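Local coordinates for serine-repeat antigen protein (Plasmodium falciparum, PDB 3CH3) that is a protease-like antigen of the malaria parasite with a papain-like domain and a noncanonical active site, and may act as a protease, at residues 172-177 / 192-197; 197-202 / 222-227; 142-147 / 250-255. All coordinates share one frame; numbering follows the deposited sequence.

Contact 1 of 3, residues 172-177 / 192-197. With K (potassium ion), chain B; 2HP (dihydrogenphosphate ion), chain D.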
loop_
_atom_site.group_PDB
_atom_site.type_symbol
_atom_site.label_atom_id
_atom_site.label_comp_id
_atom_site.label_asym_id
_atom_site.label_seq_id
_atom_site.Cartn_x
_atom_site.Cartn_y
_atom_site.Cartn_z
ATOM N N TYR A 172 -2.897 -1.639 7.311
ATOM C CA TYR A 172 -3.157 -3.023 7.647
ATOM C C TYR A 172 -4.631 -3.170 7.992
ATOM O O TYR A 172 -5.200 -2.353 8.758
ATOM C CB TYR A 172 -2.303 -3.484 8.837
ATOM C CG TYR A 172 -1.124 -4.273 8.377
ATOM C CD1 TYR A 172 0.131 -3.693 8.324
ATOM C CD2 TYR A 172 -1.276 -5.583 7.892
ATOM C CE1 TYR A 172 1.257 -4.458 7.876
ATOM C CE2 TYR A 172 -0.205 -6.334 7.456
ATOM C CZ TYR A 172 1.051 -5.774 7.429
ATOM O OH TYR A 172 2.112 -6.522 6.982
ATOM N N ILE A 173 -5.242 -4.200 7.422
ATOM C CA ILE A 173 -6.624 -4.549 7.693
ATOM C C ILE A 173 -6.701 -6.062 7.992
ATOM O O ILE A 173 -5.762 -6.832 7.700
ATOM C CB ILE A 173 -7.521 -4.188 6.470
ATOM C CG1 ILE A 173 -7.163 -5.114 5.273
ATOM C CG2 ILE A 173 -7.408 -2.679 6.118
ATOM C CD1 ILE A 173 -8.222 -5.013 4.044
ATOM N N LYS A 174 -7.835 -6.476 8.543
ATOM C CA LYS A 174 -8.159 -7.886 8.621
ATOM C C LYS A 174 -8.829 -8.283 7.305
ATOM O O LYS A 174 -9.898 -7.733 6.937
ATOM C CB LYS A 174 -9.085 -8.150 9.822
ATOM C CG LYS A 174 -9.156 -9.654 10.099
ATOM C CD LYS A 174 -8.040 -10.080 11.060
ATOM C CE LYS A 174 -8.254 -11.530 11.493
ATOM N NZ LYS A 174 -7.159 -11.983 12.394
ATOM N N ALA A 175 -8.229 -9.238 6.589
ATOM C CA ALA A 175 -8.756 -9.583 5.245
ATOM C C ALA A 175 -10.241 -9.987 5.284
ATOM O O ALA A 175 -10.979 -9.658 4.377
ATOM C CB ALA A 175 -7.928 -10.682 4.591
ATOM N N GLU A 176 -10.653 -10.674 6.351
ATOM C CA GLU A 176 -12.062 -11.154 6.456
ATOM C C GLU A 176 -13.034 -9.980 6.335
ATOM O O GLU A 176 -14.153 -10.142 5.850
ATOM C CB GLU A 176 -12.284 -11.835 7.816
ATOM C CG GLU A 176 -12.319 -10.851 9.027
ATOM C CD GLU A 176 -12.452 -11.533 10.396
ATOM O OE1 GLU A 176 -12.126 -12.749 10.523
ATOM O OE2 GLU A 176 -12.893 -10.848 11.350
ATOM N N ASN A 177 -12.594 -8.804 6.772
ATOM C CA ASN A 177 -13.512 -7.671 6.795
ATOM C C ASN A 177 -13.906 -7.218 5.388
ATOM O O ASN A 177 -14.906 -6.517 5.236
ATOM C CB ASN A 177 -12.911 -6.488 7.522
ATOM C CG ASN A 177 -12.798 -6.712 9.037
ATOM O OD1 ASN A 177 -13.543 -7.491 9.691
ATOM N ND2 ASN A 177 -11.892 -6.008 9.597
ATOM N N CYS A 192 -16.649 -2.554 9.841
ATOM C CA CYS A 192 -15.895 -2.519 11.091
ATOM C C CYS A 192 -14.550 -3.197 10.916
ATOM O O CYS A 192 -14.366 -3.995 9.990
ATOM C CB CYS A 192 -16.617 -3.206 12.240
ATOM S SG CYS A 192 -18.190 -2.483 12.762
ATOM N N GLY A 193 -13.614 -2.880 11.806
ATOM C CA GLY A 193 -12.354 -3.638 11.895
ATOM C C GLY A 193 -12.321 -4.623 13.056
ATOM O O GLY A 193 -13.359 -4.885 13.712
ATOM N N ASP A 194 -11.136 -5.186 13.308
ATOM C CA ASP A 194 -10.908 -6.158 14.381
ATOM C C ASP A 194 -9.807 -5.648 15.306
ATOM O O ASP A 194 -9.112 -4.672 14.991
ATOM C CB ASP A 194 -10.422 -7.501 13.803
ATOM C CG ASP A 194 -11.504 -8.286 13.090
ATOM O OD1 ASP A 194 -12.578 -7.731 12.700
ATOM O OD2 ASP A 194 -11.273 -9.510 12.925
ATOM N N ASP A 195 -9.588 -6.362 16.410
ATOM C CA ASP A 195 -8.527 -6.015 17.333
ATOM C C ASP A 195 -7.145 -6.218 16.695
ATOM O O ASP A 195 -6.141 -5.672 17.162
ATOM C CB ASP A 195 -8.677 -6.826 18.646
ATOM C CG ASP A 195 -8.096 -6.128 19.865
ATOM O OD1 ASP A 195 -7.498 -5.045 19.749
ATOM O OD2 ASP A 195 -8.255 -6.687 20.978
ATOM N N THR A 196 -7.093 -7.037 15.648
ATOM C CA THR A 196 -5.832 -7.339 14.966
ATOM C C THR A 196 -6.010 -7.203 13.443
ATOM O O THR A 196 -7.132 -6.975 12.965
ATOM C CB THR A 196 -5.377 -8.766 15.273
ATOM O OG1 THR A 196 -6.367 -9.705 14.788
ATOM C CG2 THR A 196 -5.164 -8.972 16.791
ATOM N N ALA A 197 -4.924 -7.387 12.696
ATOM C CA ALA A 197 -4.971 -7.288 11.225
ATOM C C ALA A 197 -4.036 -8.380 10.662
ATOM O O ALA A 197 -3.242 -9.007 11.403
ATOM C CB ALA A 197 -4.550 -5.882 10.774
HETATM K K K B . -15.068 -7.173 13.524
HETATM P P 2HP D . -15.941 -4.696 16.146
HETATM O O1 2HP D . -16.557 -5.670 15.152
HETATM O O2 2HP D . -15.160 -3.510 15.495
HETATM O O3 2HP D . -14.921 -5.633 17.229
HETATM O O4 2HP D . -17.204 -3.907 17.071
HETATM O O HOH W 1 -15.183 -9.806 11.608
HETATM O O HOH W 2 -15.922 -6.327 11.135
HETATM O O HOH W 3 -14.138 -7.663 16.260
#

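Contact 2 of 3, residues 197-202 / 222-227. With 2HP (dihydrogenphosphate ion), chain C.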
loop_
_atom_site.group_PDB
_atom_site.type_symbol
_atom_site.label_atom_id
_atom_site.label_comp_id
_atom_site.label_asym_id
_atom_site.label_seq_id
_atom_site.Cartn_x
_atom_site.Cartn_y
_atom_site.Cartn_z
ATOM N N ALA A 197 -4.924 -7.387 12.696
ATOM C CA ALA A 197 -4.971 -7.288 11.225
ATOM C C ALA A 197 -4.036 -8.380 10.662
ATOM O O ALA A 197 -3.242 -9.007 11.403
ATOM C CB ALA A 197 -4.550 -5.882 10.774
ATOM N N ASP A 198 -4.131 -8.622 9.366
ATOM C CA ASP A 198 -3.373 -9.704 8.739
ATOM C C ASP A 198 -3.009 -9.463 7.260
ATOM O O ASP A 198 -2.378 -10.334 6.619
ATOM C CB ASP A 198 -4.109 -11.056 8.929
ATOM C CG ASP A 198 -5.460 -11.117 8.204
ATOM O OD1 ASP A 198 -5.773 -10.206 7.409
ATOM O OD2 ASP A 198 -6.189 -12.092 8.435
ATOM N N HIS A 199 -3.398 -8.311 6.712
ATOM C CA HIS A 199 -3.290 -8.092 5.244
ATOM C C HIS A 199 -2.941 -6.622 4.969
ATOM O O HIS A 199 -3.631 -5.703 5.446
ATOM C CB HIS A 199 -4.621 -8.437 4.587
ATOM C CG HIS A 199 -4.616 -8.265 3.100
ATOM N ND1 HIS A 199 -3.865 -9.065 2.257
ATOM C CD2 HIS A 199 -5.258 -7.378 2.314
ATOM C CE1 HIS A 199 -4.058 -8.671 1.009
ATOM N NE2 HIS A 199 -4.911 -7.658 1.014
ATOM N N ALA A 200 -1.892 -6.407 4.185
ATOM C CA ALA A 200 -1.429 -5.050 3.854
ATOM C C ALA A 200 -2.106 -4.556 2.578
ATOM O O ALA A 200 -2.222 -5.295 1.584
ATOM C CB ALA A 200 0.121 -5.013 3.709
ATOM N N VAL A 201 -2.550 -3.316 2.633
ATOM C CA VAL A 201 -3.170 -2.625 1.497
ATOM C C VAL A 201 -2.540 -1.227 1.443
ATOM O O VAL A 201 -1.655 -0.924 2.239
ATOM C CB VAL A 201 -4.720 -2.544 1.663
ATOM C CG1 VAL A 201 -5.310 -3.998 1.612
ATOM C CG2 VAL A 201 -5.162 -1.704 2.948
ATOM N N ASN A 202 -2.991 -0.376 0.532
ATOM C CA ASN A 202 -2.530 1.019 0.552
ATOM C C ASN A 202 -3.752 1.932 0.567
ATOM O O ASN A 202 -4.705 1.676 -0.171
ATOM C CB ASN A 202 -1.712 1.331 -0.709
ATOM C CG ASN A 202 -0.401 0.561 -0.722
ATOM O OD1 ASN A 202 0.589 0.915 -0.039
ATOM N ND2 ASN A 202 -0.403 -0.509 -1.453
ATOM N N VAL A 222 -8.901 2.646 -1.287
ATOM C CA VAL A 222 -7.896 1.647 -0.875
ATOM C C VAL A 222 -7.523 0.769 -2.059
ATOM O O VAL A 222 -8.401 0.300 -2.790
ATOM C CB VAL A 222 -8.435 0.770 0.241
ATOM C CG1 VAL A 222 -7.404 -0.261 0.698
ATOM C CG2 VAL A 222 -8.906 1.651 1.457
ATOM N N ARG A 223 -6.221 0.565 -2.239
ATOM C CA ARG A 223 -5.698 -0.283 -3.302
ATOM C C ARG A 223 -5.415 -1.632 -2.695
ATOM O O ARG A 223 -4.764 -1.701 -1.667
ATOM C CB ARG A 223 -4.371 0.281 -3.808
ATOM C CG ARG A 223 -3.650 -0.605 -4.839
ATOM C CD ARG A 223 -2.420 0.130 -5.351
ATOM N NE ARG A 223 -1.459 -0.700 -6.113
ATOM C CZ ARG A 223 -1.284 -0.644 -7.432
ATOM N NH1 ARG A 223 -2.044 0.150 -8.186
ATOM N NH2 ARG A 223 -0.335 -1.393 -8.012
ATOM N N ASN A 224 -5.858 -2.695 -3.354
ATOM C CA ASN A 224 -5.515 -4.029 -2.884
ATOM C C ASN A 224 -4.601 -4.706 -3.937
ATOM O O ASN A 224 -4.439 -4.194 -5.077
ATOM C CB ASN A 224 -6.840 -4.822 -2.700
ATOM C CG ASN A 224 -6.743 -5.945 -1.659
ATOM O OD1 ASN A 224 -5.653 -6.363 -1.273
ATOM N ND2 ASN A 224 -7.919 -6.496 -1.267
ATOM N N SER A 225 -4.069 -5.877 -3.584
ATOM C CA SER A 225 -3.174 -6.656 -4.483
ATOM C C SER A 225 -3.778 -8.034 -4.784
ATOM O O SER A 225 -3.077 -9.070 -4.711
ATOM C CB SER A 225 -1.770 -6.795 -3.852
ATOM O OG SER A 225 -1.860 -7.326 -2.530
ATOM N N TRP A 226 -5.073 -8.025 -5.099
ATOM C CA TRP A 226 -5.831 -9.230 -5.481
ATOM C C TRP A 226 -6.236 -9.176 -6.954
ATOM O O TRP A 226 -7.181 -9.877 -7.408
ATOM C CB TRP A 226 -7.054 -9.448 -4.561
ATOM C CG TRP A 226 -6.727 -9.823 -3.169
ATOM C CD1 TRP A 226 -5.503 -10.233 -2.660
ATOM C CD2 TRP A 226 -7.634 -9.807 -2.084
ATOM N NE1 TRP A 226 -5.611 -10.453 -1.290
ATOM C CE2 TRP A 226 -6.915 -10.207 -0.918
ATOM C CE3 TRP A 226 -9.010 -9.522 -1.984
ATOM C CZ2 TRP A 226 -7.519 -10.287 0.337
ATOM C CZ3 TRP A 226 -9.612 -9.578 -0.724
ATOM C CH2 TRP A 226 -8.870 -9.963 0.411
ATOM N N GLY A 227 -5.469 -8.415 -7.738
ATOM C CA GLY A 227 -5.751 -8.312 -9.183
ATOM C C GLY A 227 -6.825 -7.279 -9.493
ATOM O O GLY A 227 -7.578 -6.820 -8.577
HETATM P P 2HP C . -1.461 -12.030 3.151
HETATM O O1 2HP C . -2.217 -13.188 2.474
HETATM O O2 2HP C . -0.547 -11.251 2.266
HETATM O O3 2HP C . -2.739 -11.058 3.874
HETATM O O4 2HP C . -0.406 -12.767 4.387
HETATM O O HOH W 4 -2.324 -5.052 -0.941
#

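Contact 3 of 3, residues 142-147 / 250-255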
loop_
_atom_site.group_PDB
_atom_site.type_symbol
_atom_site.label_atom_id
_atom_site.label_comp_id
_atom_site.label_asym_id
_atom_site.label_seq_id
_atom_site.Cartn_x
_atom_site.Cartn_y
_atom_site.Cartn_z
ATOM N N ALA A 142 4.699 4.727 12.295
ATOM C CA ALA A 142 3.467 3.935 12.301
ATOM C C ALA A 142 2.472 4.528 13.258
ATOM O O ALA A 142 2.864 5.159 14.255
ATOM C CB ALA A 142 3.754 2.461 12.648
ATOM N N TYR A 143 1.179 4.357 12.934
ATOM C CA TYR A 143 0.099 4.881 13.755
ATOM C C TYR A 143 -0.968 3.805 13.890
ATOM O O TYR A 143 -1.239 3.089 12.912
ATOM C CB TYR A 143 -0.542 6.108 13.108
ATOM C CG TYR A 143 0.404 7.266 12.889
ATOM C CD1 TYR A 143 0.985 7.478 11.639
ATOM C CD2 TYR A 143 0.712 8.146 13.933
ATOM C CE1 TYR A 143 1.872 8.544 11.433
ATOM C CE2 TYR A 143 1.596 9.212 13.733
ATOM C CZ TYR A 143 2.150 9.409 12.482
ATOM O OH TYR A 143 3.031 10.474 12.299
ATOM N N GLU A 144 -1.561 3.719 15.086
ATOM C CA GLU A 144 -2.651 2.751 15.364
ATOM C C GLU A 144 -3.978 3.478 15.515
ATOM O O GLU A 144 -4.082 4.374 16.368
ATOM C CB GLU A 144 -2.349 2.027 16.692
ATOM C CG GLU A 144 -0.951 1.361 16.757
ATOM C CD GLU A 144 -0.654 0.537 15.514
ATOM O OE1 GLU A 144 -1.448 -0.385 15.199
ATOM O OE2 GLU A 144 0.383 0.819 14.861
ATOM N N SER A 145 -5.003 3.090 14.738
ATOM C CA SER A 145 -6.304 3.763 14.853
ATOM C C SER A 145 -6.839 3.724 16.275
ATOM O O SER A 145 -7.427 4.707 16.746
ATOM C CB SER A 145 -7.352 3.159 13.908
ATOM O OG SER A 145 -7.447 1.784 14.155
ATOM N N GLU A 146 -6.623 2.611 16.973
ATOM C CA GLU A 146 -7.202 2.502 18.314
ATOM C C GLU A 146 -6.613 3.530 19.282
ATOM O O GLU A 146 -7.268 3.897 20.268
ATOM C CB GLU A 146 -7.159 1.063 18.857
ATOM C CG GLU A 146 -5.812 0.513 19.224
ATOM C CD GLU A 146 -5.299 1.013 20.583
ATOM O OE1 GLU A 146 -6.093 1.514 21.415
ATOM O OE2 GLU A 146 -4.085 0.916 20.823
ATOM N N ARG A 147 -5.403 4.009 18.996
ATOM C CA ARG A 147 -4.800 5.045 19.834
ATOM C C ARG A 147 -5.393 6.427 19.578
ATOM O O ARG A 147 -5.126 7.363 20.325
ATOM C CB ARG A 147 -3.288 5.015 19.701
ATOM C CG ARG A 147 -2.765 3.750 20.321
ATOM C CD ARG A 147 -1.277 3.648 20.332
ATOM N NE ARG A 147 -0.904 2.252 20.530
ATOM C CZ ARG A 147 0.312 1.756 20.323
ATOM N NH1 ARG A 147 1.291 2.547 19.901
ATOM N NH2 ARG A 147 0.534 0.459 20.501
ATOM N N PHE A 250 -11.949 0.011 10.731
ATOM C CA PHE A 250 -11.565 -0.875 9.643
ATOM C C PHE A 250 -10.050 -0.772 9.328
ATOM O O PHE A 250 -9.386 -1.762 9.055
ATOM C CB PHE A 250 -12.360 -0.496 8.387
ATOM C CG PHE A 250 -11.881 -1.241 7.172
ATOM C CD1 PHE A 250 -12.078 -2.622 7.099
ATOM C CD2 PHE A 250 -11.202 -0.565 6.126
ATOM C CE1 PHE A 250 -11.608 -3.369 5.965
ATOM C CE2 PHE A 250 -10.773 -1.276 4.981
ATOM C CZ PHE A 250 -10.949 -2.685 4.927
ATOM N N ILE A 251 -9.508 0.437 9.385
ATOM C CA ILE A 251 -8.036 0.631 9.233
ATOM C C ILE A 251 -7.393 0.394 10.593
ATOM O O ILE A 251 -7.548 1.220 11.520
ATOM C CB ILE A 251 -7.703 2.037 8.711
ATOM C CG1 ILE A 251 -8.346 2.359 7.338
ATOM C CG2 ILE A 251 -6.148 2.238 8.604
ATOM C CD1 ILE A 251 -8.024 1.395 6.198
ATOM N N HIS A 252 -6.683 -0.732 10.733
ATOM C CA HIS A 252 -6.071 -1.091 12.037
ATOM C C HIS A 252 -4.816 -0.248 12.281
ATOM O O HIS A 252 -4.638 0.337 13.355
ATOM C CB HIS A 252 -5.752 -2.592 12.094
ATOM C CG HIS A 252 -5.180 -3.065 13.404
ATOM N ND1 HIS A 252 -3.847 -2.949 13.707
ATOM C CD2 HIS A 252 -5.754 -3.690 14.468
ATOM C CE1 HIS A 252 -3.612 -3.449 14.909
ATOM N NE2 HIS A 252 -4.751 -3.917 15.392
ATOM N N SER A 253 -3.954 -0.162 11.275
ATOM C CA SER A 253 -2.693 0.505 11.444
ATOM C C SER A 253 -2.317 1.128 10.102
ATOM O O SER A 253 -2.727 0.649 9.036
ATOM C CB SER A 253 -1.583 -0.497 11.779
ATOM O OG SER A 253 -1.871 -1.325 12.897
ATOM N N VAL A 254 -1.485 2.147 10.180
ATOM C CA VAL A 254 -0.876 2.761 8.999
ATOM C C VAL A 254 0.639 2.832 9.217
ATOM O O VAL A 254 1.110 3.021 10.346
ATOM C CB VAL A 254 -1.500 4.135 8.745
ATOM C CG1 VAL A 254 -0.648 4.984 7.808
ATOM C CG2 VAL A 254 -2.933 3.991 8.212
ATOM N N VAL A 255 1.394 2.628 8.143
ATOM C CA VAL A 255 2.869 2.719 8.165
ATOM C C VAL A 255 3.276 3.623 7.015
ATOM O O VAL A 255 2.734 3.533 5.899
ATOM C CB VAL A 255 3.567 1.337 7.998
ATOM C CG1 VAL A 255 5.128 1.504 7.865
ATOM C CG2 VAL A 255 3.218 0.384 9.202
HETATM O O HOH W 5 -5.566 0.039 16.004
#

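Contact 1 of 3, residues 172-177 / 192-197
The flat groups of Glu176, Asn177 and Asp194 meet at steep angles: the carboxylate of Asp194 stands about 75° from each of the other two, the amide of Asn177 and the carboxylate of Glu176. Glu176 and Asp194 reach for each other from opposite directions. Glu176 OE2 lies 2.6 Å from Asp194 OD2, but this rests on one of two Glu176 conformers and is doubtful; if real, one of the acids probably holds a proton. The ring of Tyr172 takes Ala197 CB obliquely; the nearer approach is at the ring's root, where Tyr172 CB lies 3.8 Å from Ala197 CB. Ala197 CB also sits 3.4 Å from Ile173 O.

Asp194 divides its work between its two oxygens. CG beside the backbone N swings its carboxylate between Glu176 and the metal, and Asp194 OD1 binds the potassium ion at 2.7 Å. Gly193 O adds a second protein ligand; O1 of a dihydrogenphosphate ion and two waters also bind the metal, with a third water at longer range. That phosphate is also held by the backbone N-H groups of His247 and Phe248, close to the disulfide joining Cys192 to Cys246. The cation would offset negative charge gathered here.

In the papain fold this places the turn leaving strand 169-173 against the loop that leads into strand 199-210, the strand carrying the histidine of the active-site region.

Lys174 lends mainly its hydrocarbon part. Bent at chi2 (89°), its chain crosses Asp194 at about a right angle, with Lys174 CG 3.5 Å from Asp194 OD2. The ammonium group runs on alongside Thr196, pointing the same way, and Lys174 NZ makes a weak hydrogen bond to Thr196 OG1 at 3.4 Å. Lys174 NZ stays 4.8 Å from Asp194 OD2, near enough for attraction but too far for a salt bridge.

Contact 2 of 3, residues 197-202 / 222-227
Val201 and Val222 form the tight end of this contact, with Val201 CG2 pressed to 3.5 Å from Val222 CG1, closer than carbons usually approach. Beside them Asn202 and Arg223 make an antiparallel hydrogen-bonded pair, joined by Arg223 N to Asn202 O at 2.8 Å and by Asn202 N to Arg223 O at 3.1 Å.

The other end is looser and admits a phosphate and a water. His199, its CG swung anti to the backbone N (chi1 -179°), reaches across to the second segment. His199 NE2 donates to Asn224 OD1 at 2.7 Å in an almost straight bond (174°), lying in the imidazole plane although the amide is turned 63° from it. His199 ND1, at another edge, donates to O3 of a dihydrogenphosphate ion at 2.8 Å. Asn224 OD1 also accepts from Ser225 N, so two donors fix the amide's rotation. Trp226 CZ2 lies 3.7 Å above one face of the His199 ring, toward its rim, in an oblique pairing. A water bridges the segments, donating to Ala200 O and to Ser225 OG, which is bonded to Gln27 as well; Gln27 and Ser33 also bind the phosphate.

A histidine steered by an asparagine and flanked by tryptophan, within an Asn-Ser-Trp-Gly sequence, matches the His-Asn pair of papain-like active sites.

Contact 3 of 3, residues 142-147 / 250-255
Strands 140-144 and 253-260 run antiparallel here, their short axes 4.7 Å apart, at a margin of the papain-fold sheet where a classic beta bulge lies at the start of the second strand: His252 and Ser253 both face Tyr172 of strand 169-173. The regular part is centred on Tyr143 and Val254, a hydrogen-bonded pair in which each backbone N meets the other's O at 2.9 Å. Their side chains share one face of the sheet and pack toward helix 152-166, Tyr143 on Phe155 and Ile158, Val254 on Ile159. On the other face Ala142 CB rests against Val255 CG2, and Glu144 stands across from Ser253.

Glu144 is folded back rather than stretched out: its chain bends at chi2 (-48°), which brings OE1 down over the strand pair. There Ser253 OG donates to Glu144 OE1 over an unusually short 2.5 Å, its exact length doubtful, arriving on the syn side of the carboxylate and somewhat out of its plane. Ser253 OG in turn accepts from His252 ND1 at 2.7 Å, so the serine hydroxyl relays between imidazole and carboxylate.

Past the strand end Ser145 grips the bulge twice. Ser145 OG donates to Ile251 O at 2.7 Å, in the carbonyl plane, while Ser145 N reaches His252 O at 3.1 Å from above the carbonyl plane, 38° out of it. A water links His252 O to Glu146 N and sits over the centre of one imidazole face.

The second imidazole nitrogen, His252 NE2, donates to Asp195 O. With hydrogen on both nitrogens the ring would be cationic, and Glu144 OE1, 3.8 Å from His252 CE1, would then stabilise that charge through space as well as through Ser253.

In the fold
All three contacts meet on one mixed sheet of the papain-like domain. Strand 169-173 lies between strands 199-210 and 253-260, so contact 1 is flanked by contact 2 on one edge and contact 3 on the other; its centre is about 11 Å from each of theirs, and theirs are about 14 Å apart. Contacts 1 and 2 share Ala197, whose CB also touches His252 CB of contact 3. Along the chain, 142-147 and 250-255 bracket everything else, with contact 1 closing before contact 2 opens. One continuous run, 192-202, thus links the potassium site, with its own phosphate, to the second phosphate's pocket beside His199.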